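Local atomic coordinates of NAD-dependent epimerase/dehydratase (Methanobrevibacter ruminantium, PDB entry 6DNT), a protein that probably interconverts UDP-N-acetylglucosamine and UDP-N-acetylgalactosamine by inverting the sugar at C4 with tightly held NAD, and also binds UDP-N-acetylmuramic acid. Residues L91-L96 and D131-L136; K103-L109 and I145-S151. All coordinates share one frame; numbering follows the deposited sequence.

How the contacts relate
Both contacts belong to the Rossmann-type NAD-binding part of the protein, and their centres lie 13 Å apart. Contact 2 pairs two neighbouring parallel strands of the central sheet. Contact 1 sets a cofactor-binding loop on helix 122-142, which leads into the second strand of contact 2. His108 joins the two layers. His108 NE2 lies 2.8 Å from Ser133 OG, a probable hydrogen bond, and Leu136 CD2 packs 3.4 Å from His108 CG. Leu91 CD1 packs against the same ring, 3.6 Å from His108 CE1. Both contacts reach NAD at different ends: 91-96 meets the adenine, while 103-109 and 145-151 meet the nicotinamide ribose.

Contact 1. Residues L91-L96 and D131-L136; sequences LMDADL and DASLKL. With NAD (nicotinamide-adenine-dinucleotide), chain B; EDO (1,2-ethanediol), chain H.
Leu91 and Ala132 meet CB to CB at 3.9 Å, where a loop of the Rossmann fold lies on a helix that flanks the sheet. The loop follows strand 84-87 and leads into helix 96-99. Residues 131-136 are part of the long helix 122-142.

The inner side of the contact is closely packed and apolar. Leu91, Leu96, Ala132 and Leu136 are all buried. Leu96 turns one branch to the helix, with Leu96 CD1 3.7 Å from Leu136 CA and also close to Leu136 CB. Leu91 and Leu96 both touch Ile65 of strand 61-65, so the loop is held between sheet and helix. The backbone of Leu91 serves the cofactor: Leu91 N donates to N1A of the NAD adenine at 2.9 Å, with an angle of 166° at the hydrogen.

The solvent side belongs to Asp93, which does not touch the helix. It is exposed and bonds an ethanediol, probably from the crystallisation liquor, through both carboxylate oxygens.

Between the two sides, Met92 and Lys135 form a well-packed, partly exposed border. The Met92 chain bends at chi2 (-65°) and again at chi3, which brings Met92 SD over the helix backbone, 3.6 Å from Ala132 N. Met92 SD also lies 3.9 Å from Asp131 CB. The Asp131 carboxylate itself belongs to the dimer interface: OD1 bonds Asn126 of the second subunit. Asp131 OD1 also lies close to Asp131 OD1 of the second subunit, which may favour protonation of one of the two.

Lys135 runs extended beyond CG and crosses Met92 at about a right angle. Lys135 CD passes 3.8 Å from Met92 SD. Lys135 NZ donates to Met92 O at 3.0 Å, in the carbonyl plane and on a lone pair, with a C=O...N angle of 138°.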
ATOM      1  N   LEU A  91     -11.046  16.503   1.862  1.00 15.25           N
ATOM      2  CA  LEU A  91     -10.273  16.264   0.640  1.00 16.10           C
ATOM      3  C   LEU A  91     -11.032  15.436  -0.395  1.00 17.04           C
ATOM      4  O   LEU A  91     -10.798  15.611  -1.588  1.00 17.34           O
ATOM      5  CB  LEU A  91      -8.941  15.563   0.923  1.00 16.62           C
ATOM      6  CG  LEU A  91      -7.808  16.407   1.487  1.00 17.25           C
ATOM      7  CD1 LEU A  91      -6.609  15.496   1.706  1.00 17.57           C
ATOM      8  CD2 LEU A  91      -7.400  17.570   0.603  1.00 17.97           C
ATOM      9  N   MET A  92     -11.911  14.539   0.053  1.00 17.37           N
ATOM     10  CA  MET A  92     -12.691  13.696  -0.866  1.00 20.19           C
ATOM     11  C   MET A  92     -13.713  14.456  -1.690  1.00 20.74           C
ATOM     12  O   MET A  92     -14.110  13.974  -2.752  1.00 22.39           O
ATOM     13  CB  MET A  92     -13.415  12.579  -0.106  1.00 21.93           C
ATOM     14  CG  MET A  92     -12.487  11.476   0.348  1.00 23.65           C
ATOM     15  SD  MET A  92     -11.752  10.585  -1.049  1.00 26.14           S
ATOM     16  CE  MET A  92     -13.186   9.702  -1.642  1.00 26.30           C
ATOM     17  N   ASP A  93     -14.146  15.611  -1.193  1.00 20.22           N
ATOM     18  CA  ASP A  93     -15.135  16.463  -1.876  1.00 20.79           C
ATOM     19  C   ASP A  93     -14.535  17.649  -2.628  1.00 19.94           C
ATOM     20  O   ASP A  93     -15.160  18.171  -3.569  1.00 19.95           O
ATOM     21  CB  ASP A  93     -16.133  17.012  -0.854  1.00 22.28           C
ATOM     22  CG  ASP A  93     -16.878  15.925  -0.111  1.00 25.04           C
ATOM     23  OD1 ASP A  93     -17.137  14.848  -0.687  1.00 27.07           O
ATOM     24  OD2 ASP A  93     -17.224  16.159   1.062  1.00 27.40           O
ATOM     25  N   ALA A  94     -13.346  18.087  -2.221  1.00 18.25           N
ATOM     26  CA  ALA A  94     -12.757  19.314  -2.735  1.00 17.82           C
ATOM     27  C   ALA A  94     -12.373  19.188  -4.198  1.00 18.09           C
ATOM     28  O   ALA A  94     -12.006  18.111  -4.665  1.00 17.74           O
ATOM     29  CB  ALA A  94     -11.533  19.687  -1.917  1.00 17.96           C
ATOM     30  N   ASP A  95     -12.454  20.296  -4.921  1.00 18.13           N
ATOM     31  CA  ASP A  95     -12.004  20.319  -6.304  1.00 18.83           C
ATOM     32  C   ASP A  95     -10.497  20.560  -6.296  1.00 17.48           C
ATOM     33  O   ASP A  95     -10.014  21.663  -6.519  1.00 17.27           O
ATOM     34  CB  ASP A  95     -12.778  21.393  -7.077  1.00 20.75           C
ATOM     35  CG  ASP A  95     -12.517  21.351  -8.570  1.00 22.79           C
ATOM     36  OD1 ASP A  95     -11.647  20.587  -9.042  1.00 22.48           O
ATOM     37  OD2 ASP A  95     -13.196  22.124  -9.278  1.00 26.16           O
ATOM     38  N   LEU A  96      -9.744  19.497  -6.011  1.00 16.67           N
ATOM     39  CA  LEU A  96      -8.306  19.602  -5.859  1.00 16.56           C
ATOM     40  C   LEU A  96      -7.607  19.942  -7.175  1.00 17.38           C
ATOM     41  O   LEU A  96      -6.569  20.605  -7.165  1.00 16.78           O
ATOM     42  CB  LEU A  96      -7.718  18.328  -5.238  1.00 16.00           C
ATOM     43  CG  LEU A  96      -8.302  17.909  -3.889  1.00 15.85           C
ATOM     44  CD1 LEU A  96      -7.777  16.528  -3.476  1.00 15.81           C
ATOM     45  CD2 LEU A  96      -8.002  18.938  -2.814  1.00 16.36           C
ATOM     46  N   ASP A 131      -7.686   6.859  -0.192  1.00 10.45           N
ATOM     47  CA  ASP A 131      -8.468   7.391  -1.319  1.00 10.98           C
ATOM     48  C   ASP A 131      -8.260   8.904  -1.458  1.00 11.28           C
ATOM     49  O   ASP A 131      -7.968   9.405  -2.553  1.00 10.66           O
ATOM     50  CB  ASP A 131      -9.967   7.090  -1.215  1.00 11.36           C
ATOM     51  CG  ASP A 131     -10.297   5.611  -1.218  1.00 11.91           C
ATOM     52  OD1 ASP A 131      -9.457   4.760  -1.603  1.00 12.25           O
ATOM     53  OD2 ASP A 131     -11.452   5.286  -0.837  1.00 13.12           O
ATOM     54  N   ALA A 132      -8.355   9.627  -0.350  1.00 11.28           N
ATOM     55  CA  ALA A 132      -8.192  11.083  -0.399  1.00 11.74           C
ATOM     56  C   ALA A 132      -6.779  11.484  -0.780  1.00 11.64           C
ATOM     57  O   ALA A 132      -6.590  12.456  -1.513  1.00 12.02           O
ATOM     58  CB  ALA A 132      -8.568  11.722   0.921  1.00 11.95           C
ATOM     59  N   SER A 133      -5.787  10.726  -0.295  1.00 10.94           N
ATOM     60  CA  SER A 133      -4.396  10.991  -0.618  1.00 11.02           C
ATOM     61  C   SER A 133      -4.182  10.801  -2.119  1.00 10.76           C
ATOM     62  O   SER A 133      -3.513  11.611  -2.773  1.00 10.31           O
ATOM     63  CB  SER A 133      -3.478  10.051   0.145  1.00 11.25           C
ATOM     64  OG  SER A 133      -3.563  10.303   1.537  1.00 11.77           O
ATOM     65  N   LEU A 134      -4.755   9.738  -2.661  1.00 10.53           N
ATOM     66  CA  LEU A 134      -4.600   9.474  -4.093  1.00 11.14           C
ATOM     67  C   LEU A 134      -5.227  10.578  -4.920  1.00 11.54           C
ATOM     68  O   LEU A 134      -4.629  11.036  -5.917  1.00 11.59           O
ATOM     69  CB  LEU A 134      -5.203   8.122  -4.468  1.00 11.32           C
ATOM     70  CG  LEU A 134      -5.064   7.743  -5.938  1.00 11.76           C
ATOM     71  CD1 LEU A 134      -3.606   7.605  -6.327  1.00 11.97           C
ATOM     72  CD2 LEU A 134      -5.808   6.453  -6.203  1.00 11.97           C
ATOM     73  N   LYS A 135      -6.415  11.017  -4.525  1.00 11.50           N
ATOM     74  CA  LYS A 135      -7.060  12.134  -5.241  1.00 12.72           C
ATOM     75  C   LYS A 135      -6.169  13.366  -5.235  1.00 11.80           C
ATOM     76  O   LYS A 135      -6.054  14.068  -6.248  1.00 11.30           O
ATOM     77  CB  LYS A 135      -8.438  12.469  -4.661  1.00 14.07           C
ATOM     78  CG  LYS A 135      -9.521  11.470  -5.005  1.00 16.43           C
ATOM     79  CD  LYS A 135     -10.875  11.974  -4.521  1.00 19.17           C
ATOM     80  CE  LYS A 135     -12.039  11.124  -5.008  0.70 20.26           C
ATOM     81  NZ  LYS A 135     -13.351  11.715  -4.590  0.70 21.29           N
ATOM     82  N   LEU A 136      -5.515  13.620  -4.105  1.00 11.11           N
ATOM     83  CA  LEU A 136      -4.599  14.734  -4.006  1.00 10.95           C
ATOM     84  C   LEU A 136      -3.387  14.556  -4.922  1.00 10.84           C
ATOM     85  O   LEU A 136      -2.989  15.484  -5.642  1.00 11.26           O
ATOM     86  CB  LEU A 136      -4.161  14.955  -2.547  1.00 11.21           C
ATOM     87  CG  LEU A 136      -3.178  16.092  -2.265  1.00 11.73           C
ATOM     88  CD1 LEU A 136      -3.835  17.448  -2.465  1.00 11.95           C
ATOM     89  CD2 LEU A 136      -2.615  15.933  -0.850  1.00 11.81           C
TER
HETATM   90  PA  NAD B 401      -4.312  15.950  13.516  1.00 10.97           P
HETATM   91  O1A NAD B 401      -4.075  17.024  14.535  1.00 10.85           O
HETATM   92  O2A NAD B 401      -5.534  15.109  13.639  1.00 11.10           O
HETATM   93  O5B NAD B 401      -4.278  16.681  12.079  1.00 11.24           O
HETATM   94  C5B NAD B 401      -4.961  16.139  10.951  1.00 11.34           C
HETATM   95  C4B NAD B 401      -5.740  17.288  10.345  1.00 11.01           C
HETATM   96  O4B NAD B 401      -6.356  16.826   9.140  1.00 11.22           O
HETATM   97  C3B NAD B 401      -6.865  17.785  11.247  1.00 11.11           C
HETATM   98  O3B NAD B 401      -6.790  19.201  11.333  1.00 11.15           O
HETATM   99  C2B NAD B 401      -8.146  17.287  10.597  1.00 11.06           C
HETATM  100  O2B NAD B 401      -9.304  18.120  10.781  1.00 11.33           O
HETATM  101  C1B NAD B 401      -7.735  17.180   9.142  1.00 10.92           C
HETATM  102  N9A NAD B 401      -8.400  16.138   8.347  1.00 11.60           N
HETATM  103  C8A NAD B 401      -8.516  14.819   8.643  1.00 11.47           C
HETATM  104  N7A NAD B 401      -9.132  14.152   7.635  1.00 12.16           N
HETATM  105  C5A NAD B 401      -9.377  15.062   6.653  1.00 12.17           C
HETATM  106  C6A NAD B 401      -9.992  15.035   5.318  1.00 12.77           C
HETATM  107  N6A NAD B 401     -10.469  13.882   4.821  1.00 13.25           N
HETATM  108  N1A NAD B 401     -10.058  16.214   4.623  1.00 12.26           N
HETATM  109  C2A NAD B 401      -9.581  17.366   5.125  1.00 11.98           C
HETATM  110  N3A NAD B 401      -9.000  17.466   6.344  1.00 11.69           N
HETATM  111  C4A NAD B 401      -8.884  16.352   7.123  1.00 11.80           C
HETATM  112  O3  NAD B 401      -3.030  14.977  13.441  1.00 10.71           O
HETATM  113  PN  NAD B 401      -1.488  15.333  13.505  1.00 10.65           P
HETATM  114  O1N NAD B 401      -1.230  16.787  13.241  1.00 10.76           O
HETATM  115  O2N NAD B 401      -0.898  14.688  14.729  1.00 11.55           O
HETATM  116  O5D NAD B 401      -0.985  14.465  12.256  1.00 10.63           O
HETATM  117  C5D NAD B 401      -0.638  15.117  11.029  1.00 10.59           C
HETATM  118  C4D NAD B 401      -0.045  14.068  10.092  1.00 10.70           C
HETATM  119  O4D NAD B 401       1.140  13.528  10.682  1.00 10.80           O
HETATM  120  C3D NAD B 401      -0.986  12.898   9.830  1.00 10.94           C
HETATM  121  O3D NAD B 401      -0.858  12.445   8.470  1.00 10.88           O
HETATM  122  C2D NAD B 401      -0.489  11.841  10.785  1.00 11.35           C
HETATM  123  O2D NAD B 401      -0.846  10.532  10.362  1.00 12.39           O
HETATM  124  C1D NAD B 401       1.001  12.102  10.766  1.00 11.27           C
HETATM  125  N1N NAD B 401       1.737  11.609  11.935  1.00 11.82           N
HETATM  126  C2N NAD B 401       1.555  12.145  13.154  1.00 11.77           C
HETATM  127  C3N NAD B 401       2.275  11.680  14.250  1.00 12.01           C
HETATM  128  C7N NAD B 401       2.107  12.230  15.648  1.00 12.13           C
HETATM  129  O7N NAD B 401       2.793  11.754  16.545  1.00 12.23           O
HETATM  130  N7N NAD B 401       1.219  13.180  15.923  1.00 11.76           N
HETATM  131  C4N NAD B 401       3.199  10.653  14.037  1.00 12.63           C
HETATM  132  C5N NAD B 401       3.365  10.106  12.776  1.00 12.48           C
HETATM  133  C6N NAD B 401       2.606  10.596  11.732  1.00 12.42           C
HETATM  134  C1  EDO H 407     -17.659  11.768   1.642  1.00 57.85           C
HETATM  135  O1  EDO H 407     -17.588  12.201   0.278  1.00 57.49           O
HETATM  136  C2  EDO H 407     -16.839  12.716   2.503  1.00 58.47           C
HETATM  137  O2  EDO H 407     -17.620  13.875   2.826  1.00 60.40           O

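Contact 2. Residues K103-L109 and I145-S151; sequences KDYVFHL and IKKVIFS. With NAD (nicotinamide-adenine-dinucleotide), chain B.
Phe150 lies beside His108, both pointing the same way, and brings the edge of its ring to the imidazole. Phe150 CD1 is 3.5 Å from His108 CD2. Both residues have CG anti to the backbone N (chi1 175° for Phe150), which sets the rings next to each other on one face of the sheet. The ring planes differ by 32°.

The backbones form two neighbouring parallel strands of the Rossmann sheet, joined by a beta-alpha-beta crossover that includes helix 122-142. Val106 N bonds Lys147 O, and Val106 O takes Ile149 N. His108 N bonds Ile149 O, and His108 O takes Ser151 N in a longer bond of 3.2 Å. On the opposite face, Ile149 CD1 makes a CH-pi contact, 3.9 Å from the centroid of the Phe107 ring; Ile149 has a second conformer, so this holds for one of them. Helix 122-142 packs on Val106 and His108, and helix 250-262 on Phe107 and Ile149. Strand 38-42 takes the Phe107 backbone, Asp104 OD2 (from Asn38 N) and His108 ND1 (with Thr42 OG1); with Ser133 at NE2, this fixes the rotation of the imidazole.

The two ends differ. At the start, Ile145 CG2 meets Val106 CG2 at 3.9 Å, and Lys146 N bonds Asp104 O. Lys146 bends at chi4 to place Lys146 NZ 2.9 Å from Asp104 OD1, a salt bridge on the anti lone pair. A water joins Lys146 NZ to Lys103 O.

At the far end, Leu109 CD2 packs 3.3 Å from Ser151 OG, which is hydrogen-bonded to Tyr204 OH. NAD O3D donates weakly to Leu109 O at 3.0 Å, and Ser151 CB lies 3.6 Å from NAD O4D. The pair is thus ionic and hydrated at its start, with apolar side chains around Val106, Phe107 and Ile149 in the middle. His108 is the polar exception, and the last residues shape the bed of the nicotinamide ribose.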
ATOM      1  N   LYS A 103      -0.101  26.310  -7.755  1.00 22.20           N
ATOM      2  CA  LYS A 103       0.550  26.140  -6.459  1.00 21.03           C
ATOM      3  C   LYS A 103       1.947  25.569  -6.673  1.00 19.64           C
ATOM      4  O   LYS A 103       2.179  24.859  -7.640  1.00 21.80           O
ATOM      5  CB  LYS A 103      -0.284  25.229  -5.564  1.00 20.36           C
ATOM      6  CG  LYS A 103      -1.675  25.755  -5.285  1.00 20.28           C
ATOM      7  CD  LYS A 103      -1.665  27.023  -4.433  1.00 20.62           C
ATOM      8  CE  LYS A 103      -3.067  27.360  -3.936  1.00 20.52           C
ATOM      9  NZ  LYS A 103      -3.965  27.814  -5.035  1.00 21.23           N
ATOM     10  N   ASP A 104       2.867  25.880  -5.769  1.00 19.38           N
ATOM     11  CA  ASP A 104       4.255  25.416  -5.846  1.00 18.86           C
ATOM     12  C   ASP A 104       4.469  24.083  -5.118  1.00 18.25           C
ATOM     13  O   ASP A 104       5.027  23.143  -5.679  1.00 18.32           O
ATOM     14  CB  ASP A 104       5.190  26.456  -5.243  1.00 20.70           C
ATOM     15  CG  ASP A 104       5.166  27.774  -6.003  1.00 21.81           C
ATOM     16  OD1 ASP A 104       5.532  27.778  -7.194  1.00 24.55           O
ATOM     17  OD2 ASP A 104       4.753  28.794  -5.420  1.00 23.09           O
ATOM     18  N   TYR A 105       4.039  24.019  -3.858  1.00 16.32           N
ATOM     19  CA  TYR A 105       4.282  22.856  -3.001  1.00 15.93           C
ATOM     20  C   TYR A 105       3.004  22.446  -2.296  1.00 14.22           C
ATOM     21  O   TYR A 105       2.145  23.289  -2.028  1.00 13.94           O
ATOM     22  CB  TYR A 105       5.326  23.173  -1.936  1.00 17.37           C
ATOM     23  CG  TYR A 105       6.644  23.626  -2.480  1.00 19.28           C
ATOM     24  CD1 TYR A 105       7.415  22.784  -3.270  1.00 20.84           C
ATOM     25  CD2 TYR A 105       7.132  24.905  -2.206  1.00 21.90           C
ATOM     26  CE1 TYR A 105       8.636  23.196  -3.777  1.00 22.32           C
ATOM     27  CE2 TYR A 105       8.351  25.328  -2.715  1.00 23.56           C
ATOM     28  CZ  TYR A 105       9.092  24.471  -3.504  1.00 24.10           C
ATOM     29  OH  TYR A 105      10.298  24.890  -4.007  1.00 27.02           O
ATOM     30  N   VAL A 106       2.893  21.149  -2.012  1.00 12.92           N
ATOM     31  CA  VAL A 106       1.776  20.592  -1.277  1.00 12.21           C
ATOM     32  C   VAL A 106       2.313  19.795  -0.094  1.00 11.81           C
ATOM     33  O   VAL A 106       3.103  18.878  -0.264  1.00 11.96           O
ATOM     34  CB  VAL A 106       0.906  19.682  -2.164  1.00 12.05           C
ATOM     35  CG1 VAL A 106      -0.195  19.016  -1.350  1.00 12.35           C
ATOM     36  CG2 VAL A 106       0.322  20.488  -3.321  1.00 12.35           C
ATOM     37  N   PHE A 107       1.883  20.181   1.101  1.00 11.44           N
ATOM     38  CA  PHE A 107       2.235  19.477   2.342  1.00 11.35           C
ATOM     39  C   PHE A 107       0.997  18.697   2.729  1.00 11.17           C
ATOM     40  O   PHE A 107      -0.044  19.298   3.026  1.00 11.76           O
ATOM     41  CB  PHE A 107       2.611  20.455   3.439  1.00 11.63           C
ATOM     42  CG  PHE A 107       3.806  21.294   3.114  1.00 11.56           C
ATOM     43  CD1 PHE A 107       3.641  22.505   2.434  1.00 12.03           C
ATOM     44  CD2 PHE A 107       5.088  20.890   3.464  1.00 11.90           C
ATOM     45  CE1 PHE A 107       4.735  23.295   2.121  1.00 12.00           C
ATOM     46  CE2 PHE A 107       6.183  21.683   3.148  1.00 12.20           C
ATOM     47  CZ  PHE A 107       6.000  22.871   2.464  1.00 12.23           C
ATOM     48  N   HIS A 108       1.075  17.368   2.688  1.00 10.30           N
ATOM     49  CA  HIS A 108      -0.098  16.554   2.929  1.00 10.32           C
ATOM     50  C   HIS A 108      -0.059  15.958   4.335  1.00 10.46           C
ATOM     51  O   HIS A 108       0.577  14.932   4.565  1.00 10.37           O
ATOM     52  CB  HIS A 108      -0.230  15.467   1.861  1.00 10.18           C
ATOM     53  CG  HIS A 108      -1.410  14.582   2.043  1.00 10.03           C
ATOM     54  ND1 HIS A 108      -2.623  15.034   2.508  1.00  9.93           N
ATOM     55  CD2 HIS A 108      -1.574  13.259   1.791  1.00 10.33           C
ATOM     56  CE1 HIS A 108      -3.473  14.030   2.560  1.00 10.22           C
ATOM     57  NE2 HIS A 108      -2.862  12.943   2.125  1.00 10.25           N
ATOM     58  N   LEU A 109      -0.751  16.620   5.258  1.00 10.49           N
ATOM     59  CA  LEU A 109      -0.873  16.146   6.656  1.00 11.08           C
ATOM     60  C   LEU A 109      -2.259  15.662   7.015  1.00 11.51           C
ATOM     61  O   LEU A 109      -2.412  15.012   8.048  1.00 12.13           O
ATOM     62  CB  LEU A 109      -0.455  17.243   7.636  1.00 11.30           C
ATOM     63  CG  LEU A 109       0.964  17.748   7.408  1.00 11.44           C
ATOM     64  CD1 LEU A 109       0.958  19.130   6.766  1.00 11.75           C
ATOM     65  CD2 LEU A 109       1.750  17.773   8.715  1.00 11.59           C
ATOM     66  N   ILE A 145       2.867  20.186  -9.806  1.00 18.95           N
ATOM     67  CA  ILE A 145       3.326  20.623  -8.484  1.00 19.05           C
ATOM     68  C   ILE A 145       4.810  20.267  -8.356  1.00 19.13           C
ATOM     69  O   ILE A 145       5.216  19.162  -8.729  1.00 20.22           O
ATOM     70  CB  ILE A 145       2.477  19.913  -7.388  1.00 19.03           C
ATOM     71  CG1 ILE A 145       1.045  20.482  -7.375  1.00 19.23           C
ATOM     72  CG2 ILE A 145       3.114  19.986  -5.998  1.00 19.11           C
ATOM     73  CD1 ILE A 145       0.919  21.958  -7.085  1.00 19.82           C
ATOM     74  N   LYS A 146       5.618  21.211  -7.872  1.00 18.35           N
ATOM     75  CA  LYS A 146       7.071  21.003  -7.797  1.00 19.45           C
ATOM     76  C   LYS A 146       7.428  19.907  -6.817  1.00 17.75           C
ATOM     77  O   LYS A 146       8.340  19.127  -7.070  1.00 17.80           O
ATOM     78  CB  LYS A 146       7.815  22.287  -7.422  1.00 21.85           C
ATOM     79  CG  LYS A 146       7.821  23.315  -8.538  1.00 27.12           C
ATOM     80  CD  LYS A 146       8.371  24.656  -8.055  1.00 30.53           C
ATOM     81  CE  LYS A 146       8.059  25.776  -9.043  1.00 33.94           C
ATOM     82  NZ  LYS A 146       6.595  26.017  -9.212  1.00 34.62           N
ATOM     83  N   LYS A 147       6.717  19.841  -5.692  1.00 15.70           N
ATOM     84  CA  LYS A 147       6.992  18.790  -4.716  1.00 14.83           C
ATOM     85  C   LYS A 147       5.800  18.551  -3.804  1.00 13.18           C
ATOM     86  O   LYS A 147       5.127  19.505  -3.393  1.00 12.46           O
ATOM     87  CB  LYS A 147       8.199  19.159  -3.872  1.00 16.45           C
ATOM     88  CG  LYS A 147       8.831  17.986  -3.132  1.00 18.17           C
ATOM     89  CD  LYS A 147      10.218  17.697  -3.640  1.00 19.85           C
ATOM     90  CE  LYS A 147      10.949  16.757  -2.723  0.80 20.75           C
ATOM     91  NZ  LYS A 147      12.352  17.199  -2.503  0.80 22.23           N
ATOM     92  N   VAL A 148       5.607  17.285  -3.428  0.50 12.21           N
ATOM     93  CA  VAL A 148       4.648  16.871  -2.406  0.50 11.88           C
ATOM     94  C   VAL A 148       5.441  16.448  -1.167  0.50 11.30           C
ATOM     95  O   VAL A 148       6.400  15.691  -1.306  0.50 10.91           O
ATOM     96  CB  VAL A 148       3.837  15.657  -2.893  0.50 11.99           C
ATOM     97  CG1 VAL A 148       2.986  15.088  -1.761  0.50 12.11           C
ATOM     98  CG2 VAL A 148       2.988  16.022  -4.109  0.50 12.24           C
ATOM     99  N   ILE A 149       5.074  16.920   0.030  0.80 11.28           N
ATOM    100  CA  ILE A 149       5.765  16.511   1.240  0.80 11.26           C
ATOM    101  C   ILE A 149       4.687  15.768   2.016  0.80 10.86           C
ATOM    102  O   ILE A 149       3.707  16.376   2.427  0.80 11.01           O
ATOM    103  CB  ILE A 149       6.350  17.704   2.006  0.80 12.20           C
ATOM    104  CG1 ILE A 149       7.252  18.566   1.087  0.80 12.64           C
ATOM    105  CG2 ILE A 149       7.144  17.185   3.200  0.80 12.44           C
ATOM    106  CD1 ILE A 149       6.510  19.580   0.229  0.80 13.62           C
ATOM    107  N   PHE A 150       4.865  14.457   2.173  1.00 10.15           N
ATOM    108  CA  PHE A 150       3.846  13.575   2.753  1.00 10.23           C
ATOM    109  C   PHE A 150       4.220  13.153   4.174  1.00 10.15           C
ATOM    110  O   PHE A 150       5.347  12.767   4.416  1.00 10.52           O
ATOM    111  CB  PHE A 150       3.692  12.315   1.894  1.00 10.26           C
ATOM    112  CG  PHE A 150       2.749  11.301   2.477  1.00 10.13           C
ATOM    113  CD1 PHE A 150       1.419  11.617   2.700  1.00 10.43           C
ATOM    114  CD2 PHE A 150       3.199  10.035   2.846  1.00 10.18           C
ATOM    115  CE1 PHE A 150       0.553  10.699   3.268  1.00 10.44           C
ATOM    116  CE2 PHE A 150       2.331   9.112   3.414  1.00 10.29           C
ATOM    117  CZ  PHE A 150       1.013   9.437   3.623  1.00 10.34           C
ATOM    118  N   SER A 151       3.248  13.224   5.084  1.00 10.01           N
ATOM    119  CA  SER A 151       3.415  12.820   6.474  1.00 10.08           C
ATOM    120  C   SER A 151       3.131  11.327   6.613  1.00 10.37           C
ATOM    121  O   SER A 151       1.985  10.910   6.581  1.00 10.76           O
ATOM    122  CB  SER A 151       2.442  13.593   7.369  1.00  9.99           C
ATOM    123  OG  SER A 151       2.771  14.956   7.388  1.00  9.72           O
TER
HETATM  124  PA  NAD B 401      -4.312  15.950  13.516  1.00 10.97           P
HETATM  125  O1A NAD B 401      -4.075  17.024  14.535  1.00 10.85           O
HETATM  126  O2A NAD B 401      -5.534  15.109  13.639  1.00 11.10           O
HETATM  127  O5B NAD B 401      -4.278  16.681  12.079  1.00 11.24           O
HETATM  128  C5B NAD B 401      -4.961  16.139  10.951  1.00 11.34           C
HETATM  129  C4B NAD B 401      -5.740  17.288  10.345  1.00 11.01           C
HETATM  130  O4B NAD B 401      -6.356  16.826   9.140  1.00 11.22           O
HETATM  131  C3B NAD B 401      -6.865  17.785  11.247  1.00 11.11           C
HETATM  132  O3B NAD B 401      -6.790  19.201  11.333  1.00 11.15           O
HETATM  133  C2B NAD B 401      -8.146  17.287  10.597  1.00 11.06           C
HETATM  134  O2B NAD B 401      -9.304  18.120  10.781  1.00 11.33           O
HETATM  135  C1B NAD B 401      -7.735  17.180   9.142  1.00 10.92           C
HETATM  136  N9A NAD B 401      -8.400  16.138   8.347  1.00 11.60           N
HETATM  137  C8A NAD B 401      -8.516  14.819   8.643  1.00 11.47           C
HETATM  138  N7A NAD B 401      -9.132  14.152   7.635  1.00 12.16           N
HETATM  139  C5A NAD B 401      -9.377  15.062   6.653  1.00 12.17           C
HETATM  140  C6A NAD B 401      -9.992  15.035   5.318  1.00 12.77           C
HETATM  141  N6A NAD B 401     -10.469  13.882   4.821  1.00 13.25           N
HETATM  142  N1A NAD B 401     -10.058  16.214   4.623  1.00 12.26           N
HETATM  143  C2A NAD B 401      -9.581  17.366   5.125  1.00 11.98           C
HETATM  144  N3A NAD B 401      -9.000  17.466   6.344  1.00 11.69           N
HETATM  145  C4A NAD B 401      -8.884  16.352   7.123  1.00 11.80           C
HETATM  146  O3  NAD B 401      -3.030  14.977  13.441  1.00 10.71           O
HETATM  147  PN  NAD B 401      -1.488  15.333  13.505  1.00 10.65           P
HETATM  148  O1N NAD B 401      -1.230  16.787  13.241  1.00 10.76           O
HETATM  149  O2N NAD B 401      -0.898  14.688  14.729  1.00 11.55           O
HETATM  150  O5D NAD B 401      -0.985  14.465  12.256  1.00 10.63           O
HETATM  151  C5D NAD B 401      -0.638  15.117  11.029  1.00 10.59           C
HETATM  152  C4D NAD B 401      -0.045  14.068  10.092  1.00 10.70           C
HETATM  153  O4D NAD B 401       1.140  13.528  10.682  1.00 10.80           O
HETATM  154  C3D NAD B 401      -0.986  12.898   9.830  1.00 10.94           C
HETATM  155  O3D NAD B 401      -0.858  12.445   8.470  1.00 10.88           O
HETATM  156  C2D NAD B 401      -0.489  11.841  10.785  1.00 11.35           C
HETATM  157  O2D NAD B 401      -0.846  10.532  10.362  1.00 12.39           O
HETATM  158  C1D NAD B 401       1.001  12.102  10.766  1.00 11.27           C
HETATM  159  N1N NAD B 401       1.737  11.609  11.935  1.00 11.82           N
HETATM  160  C2N NAD B 401       1.555  12.145  13.154  1.00 11.77           C
HETATM  161  C3N NAD B 401       2.275  11.680  14.250  1.00 12.01           C
HETATM  162  C7N NAD B 401       2.107  12.230  15.648  1.00 12.13           C
HETATM  163  O7N NAD B 401       2.793  11.754  16.545  1.00 12.23           O
HETATM  164  N7N NAD B 401       1.219  13.180  15.923  1.00 11.76           N
HETATM  165  C4N NAD B 401       3.199  10.653  14.037  1.00 12.63           C
HETATM  166  C5N NAD B 401       3.365  10.106  12.776  1.00 12.48           C
HETATM  167  C6N NAD B 401       2.606  10.596  11.732  1.00 12.42           C
HETATM  168  O   HOH W   1       4.383  23.990  -9.125  1.00 30.42           O